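Long-range contacts in thioredoxin domain-containing protein (Silicibacter pomeroyi, PDB 3EYT), which is of unknown function but has a thioredoxin-like fold and may act as an oxidoreductase, perhaps with an antioxidant role: residues I31-Q37 with T118-I124; V65-T70 with F94-D99. The contacts are given in a common frame with arbitrary orientation. Residue numbers count along the deposited sequence, not the author numbering.

Interaction 1: residues I31-Q37 with T118-I124; sequences IVIEAFQ and TPSLLLI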
# COMPACT_ATOMS: atom_id res chain seq x y z
N ILE C 31 0.65 17.04 26.08
CA ILE C 31 0.43 16.11 24.97
C ILE C 31 1.58 15.11 24.91
O ILE C 31 2.77 15.49 24.97
CB ILE C 31 0.32 16.87 23.63
CG1 ILE C 31 -0.69 18.02 23.75
CG2 ILE C 31 -0.04 15.93 22.48
CD1 ILE C 31 -0.61 19.01 22.61
N VAL C 32 1.23 13.83 24.85
CA VAL C 32 2.21 12.76 24.69
C VAL C 32 2.00 12.18 23.30
O VAL C 32 0.90 11.73 22.98
CB VAL C 32 1.99 11.63 25.73
CG1 VAL C 32 2.98 10.50 25.51
CG2 VAL C 32 2.09 12.17 27.15
N ILE C 33 3.04 12.20 22.48
CA ILE C 33 2.97 11.61 21.15
C ILE C 33 3.89 10.41 21.04
O ILE C 33 5.08 10.51 21.26
CB ILE C 33 3.33 12.63 20.05
CG1 ILE C 33 2.49 13.89 20.18
CG2 ILE C 33 3.16 12.03 18.61
CD1 ILE C 33 2.95 15.05 19.20
N GLU C 34 3.31 9.29 20.63
CA GLU C 34 4.08 8.08 20.39
C GLU C 34 4.20 7.89 18.87
O GLU C 34 3.20 7.63 18.19
CB GLU C 34 3.39 6.89 21.07
CG GLU C 34 3.96 5.52 20.77
CD GLU C 34 5.33 5.29 21.39
OE1 GLU C 34 5.71 5.98 22.37
OE2 GLU C 34 6.04 4.42 20.87
N ALA C 35 5.42 8.06 18.36
CA ALA C 35 5.71 7.91 16.94
C ALA C 35 6.22 6.49 16.77
O ALA C 35 7.14 6.06 17.47
CB ALA C 35 6.76 8.90 16.49
N PHE C 36 5.59 5.76 15.86
CA PHE C 36 5.83 4.34 15.75
C PHE C 36 5.65 3.91 14.29
O PHE C 36 5.03 4.62 13.49
CB PHE C 36 4.85 3.57 16.68
CG PHE C 36 3.41 3.57 16.19
CD1 PHE C 36 2.89 2.45 15.51
CD2 PHE C 36 2.57 4.68 16.42
CE1 PHE C 36 1.56 2.45 15.06
CE2 PHE C 36 1.25 4.70 15.98
CZ PHE C 36 0.74 3.57 15.28
N GLN C 37 6.17 2.71 13.98
CA GLN C 37 5.85 2.00 12.75
C GLN C 37 5.25 0.70 13.21
O GLN C 37 5.77 0.04 14.14
CB GLN C 37 7.12 1.64 11.95
CG GLN C 37 7.87 2.85 11.35
CD GLN C 37 9.02 2.41 10.44
OE1 GLN C 37 8.95 2.60 9.24
NE2 GLN C 37 10.03 1.77 11.00
N THR C 118 12.04 4.94 15.39
CA THR C 118 10.86 4.60 16.19
C THR C 118 11.26 3.43 17.11
O THR C 118 12.12 2.64 16.75
CB THR C 118 9.67 4.13 15.26
OG1 THR C 118 10.06 2.98 14.51
CG2 THR C 118 9.28 5.21 14.28
N PRO C 119 10.62 3.32 18.29
CA PRO C 119 9.64 4.29 18.77
C PRO C 119 10.29 5.56 19.32
O PRO C 119 11.41 5.53 19.84
CB PRO C 119 8.88 3.53 19.89
CG PRO C 119 9.97 2.66 20.52
CD PRO C 119 10.87 2.23 19.27
N SER C 120 9.60 6.68 19.15
CA SER C 120 9.98 7.92 19.81
C SER C 120 8.81 8.43 20.59
O SER C 120 7.66 8.32 20.15
CB SER C 120 10.46 8.97 18.80
OG SER C 120 11.65 8.50 18.20
N LEU C 121 9.09 9.01 21.74
CA LEU C 121 8.05 9.56 22.56
C LEU C 121 8.33 11.05 22.73
O LEU C 121 9.46 11.43 23.12
CB LEU C 121 7.94 8.80 23.90
CG LEU C 121 6.63 9.11 24.67
CD1 LEU C 121 6.14 7.98 25.48
CD2 LEU C 121 6.80 10.33 25.53
N LEU C 122 7.35 11.89 22.37
CA LEU C 122 7.52 13.34 22.44
C LEU C 122 6.55 13.89 23.47
O LEU C 122 5.40 13.43 23.54
CB LEU C 122 7.23 14.00 21.10
CG LEU C 122 7.96 13.67 19.77
CD1 LEU C 122 9.30 14.30 19.74
CD2 LEU C 122 8.04 12.19 19.43
N LEU C 123 7.00 14.86 24.25
CA LEU C 123 6.19 15.52 25.26
C LEU C 123 6.13 17.00 24.99
O LEU C 123 7.18 17.68 24.96
CB LEU C 123 6.77 15.37 26.68
CG LEU C 123 6.55 14.16 27.58
CD1 LEU C 123 6.81 14.66 29.02
CD2 LEU C 123 5.16 13.55 27.45
N ILE C 124 4.91 17.50 24.85
CA ILE C 124 4.62 18.89 24.56
C ILE C 124 3.88 19.51 25.75
O ILE C 124 2.88 18.96 26.23
CB ILE C 124 3.80 19.02 23.26
CG1 ILE C 124 4.64 18.54 22.06
CG2 ILE C 124 3.33 20.48 23.03
CD1 ILE C 124 3.79 18.29 20.83
O HOH W 1 12.25 1.29 13.24
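I124, I31 and I33 bury more surface than any other residues where strand 31-36 runs antiparallel beside strand 120-124. I31 and I124 form a hydrogen-bonded pair: I31 N donates to I124 O and I124 N to I31 O, both at 2.9 Å. Their side chains leave the same face of the sheet, with I31 CB 4.1 Å from I124 CB. I33 follows two residues on. It exchanges two backbone bonds with L122, and its long side chain reaches diagonally to place I33 CD1 3.7 Å from I124 CD1. Beta-branched isoleucine suits this site because it favours extended backbone and fills a buried face with hydrocarbon. On the other face, V32 CG2 meets L123 CD2 at 3.4 Å, and helix 140-151 packs over L123. The strand pairing ends with A35 and S120, beyond which the cis peptide bond before P119 turns the backbone. P119 CA still lies 3.3 Å from A35 O, a CA-H...O contact, and the T118 side chain touches C40 and C43, a probable thioredoxin-type CxxC pair. A cis-proline entering a central strand beside such cysteines is a hallmark of the thioredoxin fold.

Interaction 2: residues V65-T70 with F94-D99; sequences VLGLHT and FPVGVD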
# COMPACT_ATOMS: atom_id res chain seq x y z
N VAL C 65 -3.11 11.79 24.56
CA VAL C 65 -2.17 10.81 24.05
C VAL C 65 -2.54 10.54 22.59
O VAL C 65 -3.68 10.21 22.28
CB VAL C 65 -2.22 9.46 24.85
CG1 VAL C 65 -1.27 8.40 24.22
CG2 VAL C 65 -1.86 9.67 26.30
N LEU C 66 -1.56 10.72 21.72
CA LEU C 66 -1.73 10.61 20.26
C LEU C 66 -0.72 9.61 19.74
O LEU C 66 0.41 9.60 20.22
CB LEU C 66 -1.39 11.93 19.56
CG LEU C 66 -2.12 13.18 20.05
CD1 LEU C 66 -1.79 14.35 19.17
CD2 LEU C 66 -3.65 12.91 20.12
N GLY C 67 -1.11 8.82 18.75
CA GLY C 67 -0.15 7.98 18.01
C GLY C 67 0.22 8.71 16.72
O GLY C 67 -0.62 9.37 16.12
N LEU C 68 1.46 8.57 16.27
CA LEU C 68 1.84 9.12 14.98
C LEU C 68 2.53 7.99 14.19
O LEU C 68 3.60 7.51 14.57
CB LEU C 68 2.77 10.32 15.18
CG LEU C 68 3.30 10.95 13.90
CD1 LEU C 68 2.15 11.67 13.19
CD2 LEU C 68 4.47 11.92 14.16
N HIS C 69 1.87 7.53 13.12
CA HIS C 69 2.45 6.43 12.31
C HIS C 69 3.42 7.03 11.28
O HIS C 69 3.01 7.67 10.28
CB HIS C 69 1.34 5.60 11.63
CG HIS C 69 1.81 4.25 11.16
ND1 HIS C 69 1.47 3.72 9.93
CD2 HIS C 69 2.59 3.32 11.75
CE1 HIS C 69 2.02 2.53 9.79
NE2 HIS C 69 2.70 2.26 10.89
N THR C 70 4.71 6.87 11.58
CA THR C 70 5.78 7.56 10.82
C THR C 70 6.50 6.47 10.02
O THR C 70 7.50 5.89 10.48
CB THR C 70 6.74 8.25 11.79
OG1 THR C 70 7.21 7.30 12.77
CG2 THR C 70 6.06 9.41 12.53
N PHE C 94 -6.77 5.15 21.13
CA PHE C 94 -6.48 6.60 21.09
C PHE C 94 -6.20 7.09 19.64
O PHE C 94 -5.95 6.27 18.75
CB PHE C 94 -5.37 6.98 22.06
CG PHE C 94 -4.09 6.25 21.85
CD1 PHE C 94 -3.27 6.54 20.76
CD2 PHE C 94 -3.69 5.26 22.76
CE1 PHE C 94 -2.06 5.83 20.56
CE2 PHE C 94 -2.51 4.56 22.59
CZ PHE C 94 -1.68 4.84 21.48
N PRO C 95 -6.28 8.42 19.41
CA PRO C 95 -6.18 8.91 18.04
C PRO C 95 -4.81 8.59 17.46
O PRO C 95 -3.78 8.71 18.13
CB PRO C 95 -6.38 10.42 18.18
CG PRO C 95 -7.20 10.56 19.47
CD PRO C 95 -6.62 9.51 20.36
N VAL C 96 -4.83 8.14 16.23
CA VAL C 96 -3.58 7.84 15.53
C VAL C 96 -3.56 8.54 14.19
O VAL C 96 -4.47 8.35 13.37
CB VAL C 96 -3.39 6.33 15.35
CG1 VAL C 96 -2.08 5.99 14.61
CG2 VAL C 96 -3.47 5.62 16.72
N GLY C 97 -2.50 9.32 13.95
CA GLY C 97 -2.39 10.11 12.70
C GLY C 97 -1.36 9.48 11.79
O GLY C 97 -0.30 9.10 12.25
N VAL C 98 -1.67 9.36 10.49
CA VAL C 98 -0.68 8.89 9.52
C VAL C 98 0.13 10.12 9.06
O VAL C 98 -0.43 11.10 8.51
CB VAL C 98 -1.32 8.21 8.29
CG1 VAL C 98 -0.23 7.82 7.23
CG2 VAL C 98 -2.13 6.97 8.72
N ASP C 99 1.44 10.05 9.27
CA ASP C 99 2.33 11.17 8.95
C ASP C 99 2.34 11.32 7.41
O ASP C 99 2.39 10.34 6.68
CB ASP C 99 3.71 10.85 9.46
CG ASP C 99 4.60 12.09 9.57
OD1 ASP C 99 4.26 13.21 9.07
OD2 ASP C 99 5.68 11.92 10.15
O HOH W 2 3.85 7.65 7.60
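Four backbone hydrogen bonds carry the pairing of the parallel strands 65-69 and 96-99. G67 N donates to P95 O (2.7 Å), G97 N to G67 O (2.9 Å), H69 N to G97 O (2.8 Å) and D99 N to H69 O (3.0 Å). Proline has no amide hydrogen to give, yet P95 contributes its carbonyl. CA-H...O contacts reinforce the pattern, as where V96 CA lies 3.4 Å from G67 O.

Apolar packing gathers at the start of the pair. V65 CG1 sits over the face of the F94 ring, 4.2 Å from its centroid, in a CH-pi contact, while helix 41-57 meets both side chains. Glycine suits position 67 for steric reasons: an ideal CB there would lie only 3.1 Å from V96 CG2 and 3.2 Å from F94 CE1. On the face away from that ring, L66 CD2 rests 4.2 Å from P95 CB.

Polar groups collect at the far end. One water donates to H69 O (2.8 Å) and D99 O (3.2 Å). H69 NE2 bonds to M38 N, and the D99 carboxylate bonds to T109 N and M110 N. Apolar packing across the pair is thus strongest where the strands begin, while at their ends the H69 and D99 side chains bind backbone amides, tying those neighbouring segments to the sheet.

How the interactions relate
Interactions 1 and 2 belong to one mixed sheet, their centres about 9 Å apart, and meet where strands 30-36 and 63-69 run side by side. Probable hydrogen bonds join them there, from L66 N to V32 O (2.9 Å) and from L68 N to E34 O (2.8 Å). The four strands thus lie in the order 120-124, 30-36, 63-69, 96-99. Along the chain, interaction 2 is nested within the loop closed by interaction 1, and its strands are linked through helix 80-89 as a beta-alpha-beta unit. Interaction 1 adds the antiparallel neighbour, so residues distant in sequence build the continuous centre of the thioredoxin-like domain.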